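Local coordinates for dihydroorotate dehydrogenase (Schistosoma mansoni, PDB 6UY4), which probably oxidises (S)-dihydroorotate to orotate with a quinone as electron acceptor, using FMN as cofactor, in the de novo synthesis of UMP, at residues A[73-76]-A[81-84]; A[144-147]-A[153-156]; A[202-207]-A[244-249]; A[285-290]-A[297-302]; A[309-314]-A[341-346]. All blocks are in the same frame, centred on the assembly; numbering follows the deposited sequence.

Contact 1: residues A[73-76]-A[81-84]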
loop_
_atom_site.group_PDB
_atom_site.type_symbol
_atom_site.label_atom_id
_atom_site.label_comp_id
_atom_site.label_asym_id
_atom_site.label_seq_id
_atom_site.Cartn_x
_atom_site.Cartn_y
_atom_site.Cartn_z
ATOM N N LEU A 73 13.899 4.480 17.071
ATOM C CA LEU A 73 13.292 3.993 15.841
ATOM C C LEU A 73 13.288 5.022 14.721
ATOM O O LEU A 73 12.850 4.701 13.610
ATOM C CB LEU A 73 11.857 3.522 16.108
ATOM C CG LEU A 73 11.715 2.267 16.971
ATOM C CD1 LEU A 73 10.256 1.850 17.072
ATOM C CD2 LEU A 73 12.566 1.137 16.414
ATOM N N LYS A 74 13.753 6.243 14.975
ATOM C CA LYS A 74 13.858 7.231 13.910
ATOM C C LYS A 74 14.844 6.759 12.851
ATOM O O LYS A 74 15.917 6.235 13.165
ATOM C CB LYS A 74 14.297 8.584 14.472
ATOM C CG LYS A 74 13.251 9.280 15.322
ATOM C CD LYS A 74 13.750 10.635 15.797
ATOM C CE LYS A 74 12.699 11.349 16.628
ATOM N NZ LYS A 74 12.295 10.544 17.814
ATOM N N CYS A 75 14.472 6.942 11.586
ATOM C CA CYS A 75 15.277 6.477 10.468
ATOM C C CYS A 75 15.279 7.529 9.368
ATOM O O CYS A 75 14.499 8.485 9.385
ATOM C CB CYS A 75 14.764 5.134 9.931
ATOM S SG CYS A 75 12.980 5.076 9.644
ATOM N N LYS A 76 16.176 7.336 8.402
ATOM C CA LYS A 76 16.314 8.224 7.252
ATOM C C LYS A 76 16.296 7.372 5.990
ATOM O O LYS A 76 17.230 6.602 5.743
ATOM C CB LYS A 76 17.600 9.047 7.339
ATOM C CG LYS A 76 17.605 10.066 8.467
ATOM C CD LYS A 76 18.947 10.768 8.580
ATOM C CE LYS A 76 20.048 9.800 8.982
ATOM N NZ LYS A 76 21.359 10.490 9.138
ATOM N N GLU A 81 13.331 12.160 6.889
ATOM C CA GLU A 81 13.293 11.777 8.294
ATOM C C GLU A 81 11.954 11.115 8.604
ATOM O O GLU A 81 10.893 11.696 8.348
ATOM C CB GLU A 81 13.514 12.999 9.186
ATOM C CG GLU A 81 13.310 12.740 10.665
ATOM C CD GLU A 81 13.432 14.002 11.496
ATOM O OE1 GLU A 81 13.828 15.047 10.938
ATOM O OE2 GLU A 81 13.130 13.948 12.707
ATOM N N PHE A 82 12.004 9.906 9.155
ATOM C CA PHE A 82 10.814 9.163 9.548
ATOM C C PHE A 82 10.794 9.005 11.062
ATOM O O PHE A 82 11.812 8.651 11.667
ATOM C CB PHE A 82 10.772 7.789 8.877
ATOM C CG PHE A 82 10.420 7.831 7.416
ATOM C CD1 PHE A 82 11.378 8.144 6.467
ATOM C CD2 PHE A 82 9.133 7.545 6.991
ATOM C CE1 PHE A 82 11.058 8.179 5.122
ATOM C CE2 PHE A 82 8.806 7.579 5.647
ATOM C CZ PHE A 82 9.770 7.895 4.712
ATOM N N ASP A 83 9.635 9.273 11.669
ATOM C CA ASP A 83 9.488 9.073 13.106
ATOM C C ASP A 83 9.676 7.609 13.482
ATOM O O ASP A 83 10.199 7.305 14.560
ATOM C CB ASP A 83 8.119 9.577 13.562
ATOM C CG ASP A 83 7.981 9.624 15.072
ATOM O OD1 ASP A 83 9.009 9.539 15.776
ATOM O OD2 ASP A 83 6.835 9.744 15.555
ATOM N N HIS A 84 9.268 6.699 12.606
ATOM C CA HIS A 84 9.442 5.263 12.784
ATOM C C HIS A 84 9.139 4.585 11.448
ATOM O O HIS A 84 8.465 5.170 10.600
ATOM C CB HIS A 84 8.530 4.722 13.900
ATOM C CG HIS A 84 7.094 5.113 13.754
ATOM N ND1 HIS A 84 6.199 4.388 12.998
ATOM C CD2 HIS A 84 6.396 6.151 14.272
ATOM C CE1 HIS A 84 5.012 4.964 13.056
ATOM N NE2 HIS A 84 5.104 6.035 13.822
#
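Cys75 and Phe82 face each other across a beta hairpin, strands 75-77 and 80-82, and form its antiparallel hydrogen-bonded pair. Cys75 O accepts from Phe82 N at 2.9 Å, and Cys75 N donates to Phe82 O at 3.2 Å, so one pair of residues closes both bonds. Their side chains lie on the same face of the two-stranded sheet. Cys75 SG stands between its own backbone N and carbonyl carbon (chi1 48°), a rotation that carries the sulfur across to Phe82 CB at 3.6 Å. From there it approaches the ring obliquely, 5.4 Å between Cys75 SG and the Phe82 ring centroid and well off the normal, a modest sulfur-aromatic contact. A small apolar thiol suits this face, where both residues also rest on Leu350 of barrel strand 350-353, and the Phe82 ring meets His109 almost at right angles. Lys76 and Glu81 occupy the other face, where long charged chains can reach solvent. Beyond the strands, Lys74 lays its aliphatic part beside the backbone of Phe82 and Asp83 and bends at its last torsion towards Asp83. The resulting salt bridge is long, with Lys74 NZ 4.0 Å from Asp83 OD1, and Asp83 OD1 also takes a weak bond from Asn68 N. At the open end, His84 CA directs its hydrogen almost straight at Leu73 O, 3.6 Å away.

Contact 2: residues A[144-147]-A[153-156]; sequences NSDG and ERLK
Arg154 reaches back to Asp146 with a chain that starts beside its own backbone N (chi1 -51°) and runs extended from CG to NE, spending nearly its whole length to bring the guanidinium to the carboxylate. At its end Arg154 CZ comes within 4.1 Å of Asp146 OD2, and the two terminal nitrogens divide the work. Arg154 NH2 forms a salt bridge with Asp146 OD2 at 3.5 Å, a weak hydrogen bond in geometry. Arg154 NH1 lies 3.7 Å from Asp146 OD2 but makes its hydrogen bond to Asp95 O, the stronger partner of this side chain. The oxygen sits at the guanidinium edge, near its plane, while the carboxylate plane is turned 61° from it, so the two groups do not pair in the flat, two-pronged manner. Arginine fits because it can serve a carboxylate and a carbonyl together. Lys97 adds a long, weak ion pair to Asp146, whose side chain is about 7 Å from that of the FMN-binding Lys94. The contact spans helix 147-153 at the surface, joining the loop that follows strand 136-139 to the one leading into barrel strand 165-170.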
loop_
_atom_site.group_PDB
_atom_site.type_symbol
_atom_site.label_atom_id
_atom_site.label_comp_id
_atom_site.label_asym_id
_atom_site.label_seq_id
_atom_site.Cartn_x
_atom_site.Cartn_y
_atom_site.Cartn_z
ATOM N N ASN A 144 -10.678 2.640 -7.648
ATOM C CA ASN A 144 -11.717 3.661 -7.564
ATOM C C ASN A 144 -11.077 4.941 -7.035
ATOM O O ASN A 144 -10.722 5.027 -5.856
ATOM C CB ASN A 144 -12.874 3.199 -6.680
ATOM C CG ASN A 144 -12.412 2.667 -5.336
ATOM O OD1 ASN A 144 -11.411 1.958 -5.246
ATOM N ND2 ASN A 144 -13.142 3.012 -4.281
ATOM N N SER A 145 -10.918 5.931 -7.911
ATOM C CA SER A 145 -10.209 7.152 -7.566
ATOM C C SER A 145 -10.993 8.357 -8.064
ATOM O O SER A 145 -11.839 8.252 -8.955
ATOM C CB SER A 145 -8.791 7.163 -8.154
ATOM O OG SER A 145 -8.048 8.270 -7.676
ATOM N N ASP A 146 -10.697 9.512 -7.471
ATOM C CA ASP A 146 -11.329 10.772 -7.841
ATOM C C ASP A 146 -10.590 11.506 -8.953
ATOM O O ASP A 146 -10.992 12.618 -9.312
ATOM C CB ASP A 146 -11.442 11.684 -6.614
ATOM C CG ASP A 146 -12.424 11.159 -5.587
ATOM O OD1 ASP A 146 -13.027 10.092 -5.829
ATOM O OD2 ASP A 146 -12.595 11.816 -4.537
ATOM N N GLY A 147 -9.530 10.923 -9.500
ATOM C CA GLY A 147 -8.773 11.544 -10.567
ATOM C C GLY A 147 -7.567 12.311 -10.052
ATOM O O GLY A 147 -7.395 12.548 -8.854
ATOM N N GLU A 153 -5.571 18.655 -5.621
ATOM C CA GLU A 153 -6.037 19.825 -4.887
ATOM C C GLU A 153 -5.962 19.623 -3.380
ATOM O O GLU A 153 -5.909 20.607 -2.635
ATOM C CB GLU A 153 -7.470 20.171 -5.298
ATOM C CG GLU A 153 -7.578 20.826 -6.665
ATOM C CD GLU A 153 -6.897 22.180 -6.714
ATOM O OE1 GLU A 153 -6.956 22.915 -5.704
ATOM O OE2 GLU A 153 -6.295 22.508 -7.758
ATOM N N ARG A 154 -5.953 18.374 -2.918
ATOM C CA ARG A 154 -5.853 18.075 -1.497
ATOM C C ARG A 154 -4.417 17.897 -1.020
ATOM O O ARG A 154 -4.196 17.757 0.188
ATOM C CB ARG A 154 -6.659 16.813 -1.169
ATOM C CG ARG A 154 -8.091 16.840 -1.680
ATOM C CD ARG A 154 -8.889 15.665 -1.138
ATOM N NE ARG A 154 -10.258 15.643 -1.643
ATOM C CZ ARG A 154 -10.686 14.839 -2.610
ATOM N NH1 ARG A 154 -9.854 13.980 -3.180
ATOM N NH2 ARG A 154 -11.952 14.887 -3.005
ATOM N N LEU A 155 -3.439 17.906 -1.930
ATOM C CA LEU A 155 -2.044 17.695 -1.568
ATOM C C LEU A 155 -1.113 18.810 -2.023
ATOM O O LEU A 155 0.102 18.695 -1.821
ATOM C CB LEU A 155 -1.535 16.364 -2.148
ATOM C CG LEU A 155 -2.183 15.061 -1.678
ATOM C CD1 LEU A 155 -1.682 13.895 -2.514
ATOM C CD2 LEU A 155 -1.893 14.825 -0.207
ATOM N N LYS A 156 -1.634 19.884 -2.621
ATOM C CA LYS A 156 -0.762 20.865 -3.261
ATOM C C LYS A 156 0.009 21.695 -2.240
ATOM O O LYS A 156 1.193 21.989 -2.444
ATOM C CB LYS A 156 -1.580 21.769 -4.186
ATOM C CG LYS A 156 -2.805 22.395 -3.538
ATOM C CD LYS A 156 -3.545 23.296 -4.515
#

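Contact 3: residues A[202-207]-A[244-249]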
loop_
_atom_site.group_PDB
_atom_site.type_symbol
_atom_site.label_atom_id
_atom_site.label_comp_id
_atom_site.label_asym_id
_atom_site.label_seq_id
_atom_site.Cartn_x
_atom_site.Cartn_y
_atom_site.Cartn_z
ATOM N N SER A 202 1.895 -4.729 -12.748
ATOM C CA SER A 202 0.679 -5.491 -13.004
ATOM C C SER A 202 0.827 -6.916 -12.487
ATOM O O SER A 202 1.773 -7.624 -12.849
ATOM C CB SER A 202 0.369 -5.497 -14.498
ATOM O OG SER A 202 1.192 -6.421 -15.186
ATOM N N SER A 203 -0.105 -7.328 -11.633
ATOM C CA SER A 203 -0.062 -8.667 -11.076
ATOM C C SER A 203 -0.407 -9.691 -12.151
ATOM O O SER A 203 -1.213 -9.414 -13.044
ATOM C CB SER A 203 -1.035 -8.794 -9.908
ATOM O OG SER A 203 -1.148 -10.140 -9.479
ATOM N N PRO A 204 0.189 -10.879 -12.097
ATOM C CA PRO A 204 -0.187 -11.918 -13.066
ATOM C C PRO A 204 -1.530 -12.554 -12.727
ATOM O O PRO A 204 -1.651 -13.783 -12.700
ATOM C CB PRO A 204 0.968 -12.924 -12.966
ATOM C CG PRO A 204 1.465 -12.762 -11.575
ATOM C CD PRO A 204 1.325 -11.298 -11.254
ATOM N N ASN A 205 -2.551 -11.729 -12.486
ATOM C CA ASN A 205 -3.854 -12.215 -12.040
ATOM C C ASN A 205 -4.882 -12.283 -13.160
ATOM O O ASN A 205 -5.708 -13.205 -13.182
ATOM C CB ASN A 205 -4.398 -11.327 -10.913
ATOM N N THR A 206 -4.848 -11.336 -14.092
ATOM C CA THR A 206 -5.852 -11.242 -15.141
ATOM C C THR A 206 -5.287 -10.386 -16.266
ATOM O O THR A 206 -4.317 -9.647 -16.061
ATOM C CB THR A 206 -7.158 -10.634 -14.602
ATOM N N PRO A 207 -5.869 -10.469 -17.470
ATOM C CA PRO A 207 -5.435 -9.577 -18.558
ATOM C C PRO A 207 -5.724 -8.109 -18.295
ATOM O O PRO A 207 -5.175 -7.256 -19.007
ATOM C CB PRO A 207 -6.231 -10.083 -19.770
ATOM C CG PRO A 207 -6.642 -11.473 -19.409
ATOM C CD PRO A 207 -6.860 -11.452 -17.932
ATOM N N PRO A 244 3.326 -10.568 -4.770
ATOM C CA PRO A 244 4.055 -11.718 -4.219
ATOM C C PRO A 244 3.870 -13.006 -5.004
ATOM O O PRO A 244 4.456 -14.028 -4.628
ATOM C CB PRO A 244 3.458 -11.847 -2.812
ATOM C CG PRO A 244 2.059 -11.366 -2.973
ATOM C CD PRO A 244 2.112 -10.258 -3.993
ATOM N N ASP A 245 3.082 -12.990 -6.077
ATOM C CA ASP A 245 2.777 -14.188 -6.845
ATOM C C ASP A 245 3.682 -14.367 -8.056
ATOM O O ASP A 245 3.476 -15.307 -8.830
ATOM C CB ASP A 245 1.312 -14.161 -7.291
ATOM C CG ASP A 245 0.355 -14.029 -6.125
ATOM O OD1 ASP A 245 0.680 -14.541 -5.033
ATOM O OD2 ASP A 245 -0.717 -13.411 -6.297
ATOM N N GLU A 246 4.669 -13.494 -8.241
ATOM C CA GLU A 246 5.601 -13.647 -9.347
ATOM C C GLU A 246 6.497 -14.857 -9.117
ATOM O O GLU A 246 6.965 -15.098 -8.000
ATOM C CB GLU A 246 6.454 -12.387 -9.501
ATOM C CG GLU A 246 5.666 -11.085 -9.551
ATOM C CD GLU A 246 5.046 -10.817 -10.912
ATOM O OE1 GLU A 246 5.241 -11.636 -11.834
ATOM O OE2 GLU A 246 4.363 -9.782 -11.058
ATOM N N ASN A 247 6.735 -15.624 -10.177
ATOM C CA ASN A 247 7.645 -16.753 -10.075
ATOM C C ASN A 247 9.084 -16.248 -9.969
ATOM O O ASN A 247 9.357 -15.045 -10.029
ATOM C CB ASN A 247 7.460 -17.704 -11.257
ATOM C CG ASN A 247 7.591 -17.012 -12.602
ATOM O OD1 ASN A 247 8.471 -16.175 -12.808
ATOM N ND2 ASN A 247 6.711 -17.366 -13.532
ATOM N N ASP A 248 10.020 -17.185 -9.809
ATOM C CA ASP A 248 11.410 -16.806 -9.576
ATOM C C ASP A 248 11.987 -16.034 -10.756
ATOM O O ASP A 248 12.664 -15.016 -10.568
ATOM C CB ASP A 248 12.253 -18.049 -9.288
ATOM C CG ASP A 248 11.862 -18.729 -7.992
ATOM O OD1 ASP A 248 11.485 -18.018 -7.035
ATOM O OD2 ASP A 248 11.931 -19.974 -7.928
ATOM N N GLN A 249 11.721 -16.493 -11.980
ATOM C CA GLN A 249 12.339 -15.874 -13.148
ATOM C C GLN A 249 11.812 -14.462 -13.374
ATOM O O GLN A 249 12.592 -13.527 -13.592
ATOM C CB GLN A 249 12.111 -16.741 -14.386
ATOM C CG GLN A 249 12.896 -16.276 -15.599
ATOM C CD GLN A 249 14.383 -16.164 -15.315
ATOM O OE1 GLN A 249 14.994 -15.121 -15.550
ATOM N NE2 GLN A 249 14.972 -17.241 -14.809
#
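Pro204 packs its ring against the carboxylate of Glu246 where two loops of the TIM barrel meet, one following strand 196-200 and the other following strand 238-242. The closest approach is Pro204 CD to Glu246 OE2, 3.4 Å; Pro204 CG lies 3.9 Å from Glu246 OE1. No hydrogen bond links the segments: this is van der Waals contact, with the ring's CH groups placed next to a carboxylate that is probably charged. Glu246 gets there by folding at its second torsion (chi2 -79°), which turns the carboxylate back towards the proline. Pro204 is the centre of an inverse gamma turn; its ring-restricted phi suits that turn, and its CB points toward the 244-249 segment. Asn205 N makes the weak bond to Ser203 O, 2.7 Å, that accompanies the turn. In the next shell, Asp245 anchors the facing loop through a salt bridge from its OD1 to Lys310 and a hydrogen bond of its OD2 with Leu275 N. Asn247 then starts helix 248-259 as its N-cap, its OD1 accepting from Asn250 N.

Contact 4: residues A[285-290]-A[297-302]; sequences GAAPIP and VVYGGL
Ala286 O and Tyr299 O both hydrogen-bond to Arg140 NH1, which pins together the two ends of an excursion between helix 278-282 and strand 301-304 of the antiparallel sheet. No hydrogen bond runs directly between the segments, whose side chains meet by apolar contact. Tyr299 starts beside its backbone N (chi1 -59°), and this carries the ring towards the 285-290 loop. Ala287 CB meets that ring at 3.6 Å from Tyr299 CE1; its approach is oblique, as is that of Ile289, whose CG1 is 4.0 Å from Tyr299 CD1. A methyl is large enough here, since Ala287 is buried between the tyrosine and Ala281 and Val282 of helix 278-282. The peptide bond before Pro288 is cis, a form that proline accepts readily, and the chain then brings Ile289 back to Tyr299. As the chain enters the strand, Gly300 has a phi of 149°, where a CB would be jammed against the preceding carbonyl O, which calls for glycine. Farthest along its side chain, Ile289 CD1 ends 4.3 Å from Val297 CB and 4.1 Å from Val298 O.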
loop_
_atom_site.group_PDB
_atom_site.type_symbol
_atom_site.label_atom_id
_atom_site.label_comp_id
_atom_site.label_asym_id
_atom_site.label_seq_id
_atom_site.Cartn_x
_atom_site.Cartn_y
_atom_site.Cartn_z
ATOM N N GLY A 285 -17.409 -14.726 1.807
ATOM C CA GLY A 285 -18.420 -14.121 0.968
ATOM C C GLY A 285 -17.920 -13.558 -0.343
ATOM O O GLY A 285 -18.726 -13.017 -1.112
ATOM N N ALA A 286 -16.619 -13.662 -0.625
ATOM C CA ALA A 286 -16.093 -13.178 -1.896
ATOM C C ALA A 286 -16.567 -14.018 -3.074
ATOM O O ALA A 286 -16.594 -13.518 -4.203
ATOM C CB ALA A 286 -14.566 -13.151 -1.857
ATOM N N ALA A 287 -16.937 -15.275 -2.838
ATOM C CA ALA A 287 -17.451 -16.156 -3.872
ATOM C C ALA A 287 -18.769 -16.766 -3.414
ATOM O O ALA A 287 -18.933 -17.069 -2.225
ATOM C CB ALA A 287 -16.448 -17.270 -4.201
ATOM N N PRO A 288 -19.732 -16.959 -4.329
ATOM C CA PRO A 288 -19.620 -16.640 -5.756
ATOM C C PRO A 288 -19.881 -15.168 -6.062
ATOM O O PRO A 288 -20.334 -14.426 -5.190
ATOM C CB PRO A 288 -20.698 -17.519 -6.386
ATOM C CG PRO A 288 -21.752 -17.591 -5.335
ATOM C CD PRO A 288 -21.024 -17.595 -4.012
ATOM N N ILE A 289 -19.592 -14.761 -7.291
ATOM C CA ILE A 289 -19.837 -13.392 -7.742
ATOM C C ILE A 289 -21.249 -13.334 -8.308
ATOM O O ILE A 289 -21.575 -14.120 -9.213
ATOM C CB ILE A 289 -18.806 -12.958 -8.791
ATOM C CG1 ILE A 289 -17.387 -13.144 -8.250
ATOM C CG2 ILE A 289 -19.036 -11.509 -9.191
ATOM C CD1 ILE A 289 -16.301 -12.790 -9.243
ATOM N N PRO A 290 -22.115 -12.442 -7.813
ATOM C CA PRO A 290 -23.493 -12.389 -8.319
ATOM C C PRO A 290 -23.563 -12.012 -9.790
ATOM O O PRO A 290 -23.242 -10.882 -10.168
ATOM C CB PRO A 290 -24.154 -11.325 -7.432
ATOM C CG PRO A 290 -23.020 -10.493 -6.927
ATOM C CD PRO A 290 -21.866 -11.436 -6.767
ATOM N N VAL A 297 -12.390 -16.583 -13.180
ATOM C CA VAL A 297 -12.717 -15.277 -12.630
ATOM C C VAL A 297 -11.797 -14.993 -11.454
ATOM O O VAL A 297 -11.372 -15.901 -10.734
ATOM C CB VAL A 297 -14.198 -15.189 -12.197
ATOM C CG1 VAL A 297 -15.107 -15.309 -13.408
ATOM C CG2 VAL A 297 -14.522 -16.270 -11.177
ATOM N N VAL A 298 -11.483 -13.716 -11.269
ATOM C CA VAL A 298 -10.657 -13.253 -10.161
ATOM C C VAL A 298 -11.597 -12.818 -9.044
ATOM O O VAL A 298 -12.311 -11.818 -9.174
ATOM C CB VAL A 298 -9.725 -12.110 -10.587
ATOM C CG1 VAL A 298 -8.886 -11.640 -9.408
ATOM C CG2 VAL A 298 -8.839 -12.553 -11.741
ATOM N N TYR A 299 -11.600 -13.571 -7.942
ATOM C CA TYR A 299 -12.461 -13.234 -6.815
ATOM C C TYR A 299 -11.936 -12.039 -6.029
ATOM O O TYR A 299 -12.726 -11.310 -5.420
ATOM C CB TYR A 299 -12.620 -14.447 -5.895
ATOM C CG TYR A 299 -13.211 -15.655 -6.589
ATOM C CD1 TYR A 299 -14.565 -15.709 -6.896
ATOM C CD2 TYR A 299 -12.416 -16.738 -6.941
ATOM C CE1 TYR A 299 -15.110 -16.807 -7.534
ATOM C CE2 TYR A 299 -12.953 -17.841 -7.578
ATOM C CZ TYR A 299 -14.300 -17.870 -7.872
ATOM O OH TYR A 299 -14.839 -18.966 -8.506
ATOM N N GLY A 300 -10.633 -11.816 -6.037
ATOM C CA GLY A 300 -10.054 -10.674 -5.366
ATOM C C GLY A 300 -8.660 -10.994 -4.865
ATOM O O GLY A 300 -8.087 -12.033 -5.181
ATOM N N GLY A 301 -8.127 -10.069 -4.076
ATOM C CA GLY A 301 -6.806 -10.206 -3.478
ATOM C C GLY A 301 -6.923 -10.403 -1.977
ATOM O O GLY A 301 -7.738 -9.753 -1.319
ATOM N N LEU A 302 -6.099 -11.302 -1.444
ATOM C CA LEU A 302 -6.131 -11.655 -0.030
ATOM C C LEU A 302 -5.069 -10.860 0.719
ATOM O O LEU A 302 -3.873 -11.000 0.442
ATOM C CB LEU A 302 -5.911 -13.156 0.162
ATOM C CG LEU A 302 -5.883 -13.676 1.600
ATOM C CD1 LEU A 302 -7.177 -13.343 2.326
ATOM C CD2 LEU A 302 -5.630 -15.175 1.611
#

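Contact 5: residues A[309-314]-A[341-346]; sequences EKSTDC and LSKLNA
Within these two segments, on the neighbouring outer helices 305-321 and 337-346 of the barrel, the backbones are nearest at Thr312 and Lys343, their CA atoms 6.0 Å apart. From that point Lys343 runs extended as far as CE, crossing Thr312 at a slant, and then turns at its last torsion (chi4 -62°), which sets the ammonium between two hydroxyls of successive residues. Lys343 NZ donates to Thr312 OG1 at 2.9 Å and to Ser311 OG at 3.1 Å. Thr312 OG1 lies beside its own backbone N (chi1 -58°), where it also hydrogen-bonds to Phe308 O, one turn back in the helix; Ser311 OG does likewise with Leu307 O. Each hydroxyl thus suits its place twice over, giving its proton to a helix carbonyl while offering oxygen to the lysine. The short side chain of Ser311 also lies against Ser271, an FMN-binding residue, whereas the Lys343 side chain also touches Phe308, Leu315 and Val351. Both hydroxyls and the lysine are buried. Neutral hydroxyls probably stabilise the ammonium less than a carboxylate would, and its proton affinity may be somewhat lowered; the two donated bonds nevertheless tie the helices together.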
loop_
_atom_site.group_PDB
_atom_site.type_symbol
_atom_site.label_atom_id
_atom_site.label_comp_id
_atom_site.label_asym_id
_atom_site.label_seq_id
_atom_site.Cartn_x
_atom_site.Cartn_y
_atom_site.Cartn_z
ATOM N N GLU A 309 3.455 -14.668 5.620
ATOM C CA GLU A 309 4.504 -15.645 5.341
ATOM C C GLU A 309 4.998 -15.540 3.902
ATOM O O GLU A 309 6.206 -15.606 3.646
ATOM C CB GLU A 309 4.002 -17.057 5.637
ATOM C CG GLU A 309 5.039 -18.142 5.395
ATOM C CD GLU A 309 4.559 -19.516 5.819
ATOM O OE1 GLU A 309 3.503 -19.604 6.479
ATOM O OE2 GLU A 309 5.241 -20.510 5.491
ATOM N N LYS A 310 4.082 -15.361 2.950
ATOM C CA LYS A 310 4.475 -15.304 1.544
ATOM C C LYS A 310 5.122 -13.969 1.197
ATOM O O LYS A 310 6.192 -13.934 0.577
ATOM C CB LYS A 310 3.263 -15.563 0.648
ATOM C CG LYS A 310 3.622 -15.850 -0.799
ATOM C CD LYS A 310 2.408 -16.291 -1.598
ATOM C CE LYS A 310 2.802 -16.718 -3.004
ATOM N NZ LYS A 310 1.629 -17.183 -3.795
ATOM N N SER A 311 4.490 -12.860 1.591
ATOM C CA SER A 311 5.022 -11.544 1.245
ATOM C C SER A 311 6.389 -11.306 1.872
ATOM O O SER A 311 7.207 -10.570 1.309
ATOM C CB SER A 311 4.044 -10.449 1.673
ATOM O OG SER A 311 3.835 -10.466 3.074
ATOM N N THR A 312 6.658 -11.914 3.029
ATOM C CA THR A 312 7.972 -11.767 3.649
ATOM C C THR A 312 9.027 -12.558 2.886
ATOM O O THR A 312 10.134 -12.061 2.642
ATOM C CB THR A 312 7.922 -12.209 5.112
ATOM O OG1 THR A 312 6.935 -11.442 5.812
ATOM C CG2 THR A 312 9.277 -12.005 5.777
ATOM N N ASP A 313 8.703 -13.797 2.504
ATOM C CA ASP A 313 9.630 -14.595 1.707
ATOM C C ASP A 313 9.960 -13.903 0.392
ATOM O O ASP A 313 11.124 -13.870 -0.026
ATOM C CB ASP A 313 9.045 -15.983 1.446
ATOM C CG ASP A 313 9.012 -16.847 2.692
ATOM O OD1 ASP A 313 9.859 -16.639 3.588
ATOM O OD2 ASP A 313 8.144 -17.743 2.769
ATOM N N CYS A 314 8.945 -13.342 -0.272
ATOM C CA CYS A 314 9.187 -12.594 -1.502
ATOM C C CYS A 314 10.113 -11.415 -1.249
ATOM O O CYS A 314 11.015 -11.139 -2.050
ATOM C CB CYS A 314 7.862 -12.122 -2.096
ATOM S SG CYS A 314 8.021 -11.175 -3.626
ATOM N N LEU A 341 9.496 -6.613 12.492
ATOM C CA LEU A 341 10.918 -6.869 12.694
ATOM C C LEU A 341 11.421 -7.959 11.755
ATOM O O LEU A 341 12.568 -7.909 11.294
ATOM C CB LEU A 341 11.184 -7.247 14.151
ATOM C CG LEU A 341 12.654 -7.426 14.530
ATOM C CD1 LEU A 341 13.453 -6.189 14.148
ATOM C CD2 LEU A 341 12.800 -7.721 16.014
ATOM N N SER A 342 10.578 -8.952 11.461
ATOM C CA SER A 342 10.954 -9.977 10.492
ATOM C C SER A 342 11.186 -9.366 9.115
ATOM O O SER A 342 12.154 -9.712 8.428
ATOM C CB SER A 342 9.877 -11.059 10.426
ATOM O OG SER A 342 9.687 -11.672 11.689
ATOM N N LYS A 343 10.312 -8.444 8.704
ATOM C CA LYS A 343 10.482 -7.786 7.413
ATOM C C LYS A 343 11.699 -6.871 7.414
ATOM O O LYS A 343 12.449 -6.829 6.431
ATOM C CB LYS A 343 9.223 -6.998 7.050
ATOM C CG LYS A 343 8.007 -7.859 6.743
ATOM C CD LYS A 343 6.845 -7.013 6.242
ATOM C CE LYS A 343 5.618 -7.865 5.958
ATOM N NZ LYS A 343 5.858 -8.864 4.880
ATOM N N LEU A 344 11.912 -6.128 8.503
ATOM C CA LEU A 344 13.070 -5.241 8.571
ATOM C C LEU A 344 14.374 -6.030 8.556
ATOM O O LEU A 344 15.351 -5.608 7.926
ATOM C CB LEU A 344 12.987 -4.358 9.818
ATOM C CG LEU A 344 11.878 -3.304 9.843
ATOM C CD1 LEU A 344 11.921 -2.513 11.139
ATOM C CD2 LEU A 344 11.981 -2.373 8.645
ATOM N N ASN A 345 14.409 -7.176 9.238
ATOM C CA ASN A 345 15.608 -8.008 9.205
ATOM C C ASN A 345 15.784 -8.686 7.853
ATOM O O ASN A 345 16.914 -8.999 7.461
ATOM C CB ASN A 345 15.561 -9.055 10.318
ATOM C CG ASN A 345 15.706 -8.446 11.698
ATOM O OD1 ASN A 345 16.331 -7.398 11.864
ATOM N ND2 ASN A 345 15.130 -9.103 12.698
ATOM N N ALA A 346 14.687 -8.919 7.129
ATOM C CA ALA A 346 14.765 -9.564 5.824
ATOM C C ALA A 346 15.315 -8.645 4.741
ATOM O O ALA A 346 15.687 -9.137 3.670
ATOM C CB ALA A 346 13.386 -10.080 5.411
#

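From the N terminus the five contacts follow in series, each closing before the next opens, so none nest or cross. Contact 1 closes a tight hairpin that packs on strand 350-353, and contact 2 closes the short loop over helix 147-153. Contact 3 spans a wider loop, holding helix 215-230 and strand 238-242, and joins two successive barrel loops. Contact 4 closes the excursion before strand 301-304, which leads directly into helix 305-321. Contact 5 then ties that helix to helix 337-346, with strand 328-331 between them in the chain. Contact 3 is the link in space: Val298 packs on its Asn205 and Thr206, and its Asp245 reaches helix 305-321 of contact 5. Contacts 1 and 2 touch none of the others.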